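Local coordinates for protein F01G10.3, confirmed by transcript evidence (Caenorhabditis elegans, PDB 3K6J) that probably acts as an NAD-dependent 3-hydroxyacyl-CoA dehydrogenase within a multifunctional enzyme, and carries a zinc ion, at residues Arg372-Glu376 / Gly377-Asn381. Sequence-based numbering, arbitrary orientation.
Sequences RCIEE and GVISN. With PO4 (phosphate ion), chain C.
Ile374 and Ile379 cross at a slant, CG1 of Ile374 lying 4.0 Å from CG2 of Ile379. That same methyl is set between the backbone N and the carbonyl carbon of Ile379 because CG1 is anti to N (chi1 -170°); Ile379 CG2 also stands 3.8 Å from Cys373 CB. Further out, Ile374 reaches the start of helix 381-391: CG2 lies against Asn381 CB, and CD1 ends 3.9 Å from Asn381 ND2. An alanine in place of Ile374 would remove CG1, CG2 and CD1 and probably leave a gap beside Ile379 CG2 and Asn381 CB. The backbone here closes helix 355-375 with a Schellman motif. Gly377 has positive phi (78°) and its N-H donates to Ile374 O, N to O 3.0 Å, while Val378 N reaches Cys373 O only weakly (3.2 Å, 128° at the hydrogen). A nearly straight CA-H...O contact, Ile374 CA to Ile379 O at 3.3 Å, brings the departing chain alongside the helix. Val378 CG2 comes near Glu376 CB; the carboxylate of Glu376 extends away to a salt bridge with Arg239 of helix 234-253. Ser380 N-caps helix 381-391, its OG accepting from Ser383 N, and its own N donates to phosphate O2 at 2.9 Å, an ion probably from the crystallisation liquor that Ser383 OG and Gly230 N also bind.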
# COMPACT_ATOMS: atom_id res chain seq x y z
N ARG A 372 -14.11 12.52 -2.09
CA ARG A 372 -14.35 12.48 -3.52
C ARG A 372 -14.46 11.03 -4.03
O ARG A 372 -15.39 10.71 -4.77
CB ARG A 372 -13.22 13.24 -4.21
CG ARG A 372 -13.61 13.97 -5.46
CD ARG A 372 -14.60 15.05 -5.16
NE ARG A 372 -14.05 16.39 -5.32
CZ ARG A 372 -14.80 17.49 -5.29
NH1 ARG A 372 -16.12 17.40 -5.11
NH2 ARG A 372 -14.24 18.68 -5.44
N CYS A 373 -13.52 10.15 -3.64
CA CYS A 373 -13.60 8.71 -3.97
C CYS A 373 -14.82 8.03 -3.37
O CYS A 373 -15.46 7.20 -4.03
CB CYS A 373 -12.36 7.94 -3.51
SG CYS A 373 -10.88 8.39 -4.34
N ILE A 374 -15.11 8.33 -2.11
CA ILE A 374 -16.33 7.80 -1.50
C ILE A 374 -17.60 8.17 -2.34
O ILE A 374 -18.32 7.28 -2.80
CB ILE A 374 -16.48 8.24 -0.03
CG1 ILE A 374 -15.36 7.63 0.83
CG2 ILE A 374 -17.84 7.82 0.52
CD1 ILE A 374 -15.16 8.34 2.14
N GLU A 375 -17.84 9.46 -2.56
CA GLU A 375 -19.09 9.89 -3.24
C GLU A 375 -19.21 9.39 -4.70
O GLU A 375 -20.31 9.33 -5.25
CB GLU A 375 -19.29 11.41 -3.17
CG GLU A 375 -18.35 12.20 -4.08
CD GLU A 375 -18.56 13.72 -3.98
OE1 GLU A 375 -19.34 14.19 -3.11
OE2 GLU A 375 -17.92 14.45 -4.79
N GLU A 376 -18.07 9.07 -5.32
CA GLU A 376 -18.06 8.56 -6.68
C GLU A 376 -18.30 7.04 -6.77
O GLU A 376 -18.34 6.48 -7.86
CB GLU A 376 -16.77 8.98 -7.38
CG GLU A 376 -16.74 10.48 -7.63
CD GLU A 376 -15.41 10.99 -8.13
OE1 GLU A 376 -15.03 12.14 -7.76
OE2 GLU A 376 -14.75 10.28 -8.92
N GLY A 377 -18.48 6.40 -5.62
CA GLY A 377 -18.71 4.94 -5.57
C GLY A 377 -17.48 4.05 -5.75
O GLY A 377 -17.61 2.83 -5.79
N VAL A 378 -16.30 4.66 -5.84
CA VAL A 378 -15.01 3.94 -5.95
C VAL A 378 -14.69 3.11 -4.70
O VAL A 378 -14.09 2.02 -4.78
CB VAL A 378 -13.81 4.92 -6.20
CG1 VAL A 378 -12.55 4.16 -6.59
CG2 VAL A 378 -14.14 5.95 -7.28
N ILE A 379 -15.06 3.65 -3.55
CA ILE A 379 -14.83 2.99 -2.26
C ILE A 379 -15.95 3.38 -1.30
O ILE A 379 -16.46 4.49 -1.36
CB ILE A 379 -13.44 3.41 -1.64
CG1 ILE A 379 -13.08 2.55 -0.42
CG2 ILE A 379 -13.40 4.94 -1.36
CD1 ILE A 379 -11.57 2.52 -0.09
N SER A 380 -16.31 2.47 -0.42
CA SER A 380 -17.27 2.78 0.60
C SER A 380 -16.64 3.64 1.74
O SER A 380 -15.41 3.68 1.92
CB SER A 380 -17.84 1.47 1.17
OG SER A 380 -17.02 1.01 2.22
N ASN A 381 -17.50 4.33 2.48
CA ASN A 381 -17.03 5.20 3.53
C ASN A 381 -16.28 4.37 4.60
O ASN A 381 -15.19 4.74 5.03
CB ASN A 381 -18.21 6.01 4.08
CG ASN A 381 -17.86 6.78 5.33
OD1 ASN A 381 -17.91 6.23 6.43
ND2 ASN A 381 -17.53 8.06 5.17
P PO4 C . -15.91 -1.57 -0.84
O1 PO4 C . -17.04 -1.89 0.11
O2 PO4 C . -16.10 -0.21 -1.47
O3 PO4 C . -14.62 -1.49 -0.07
O4 PO4 C . -15.84 -2.68 -1.87
O HOH W 1 -19.26 5.44 -1.51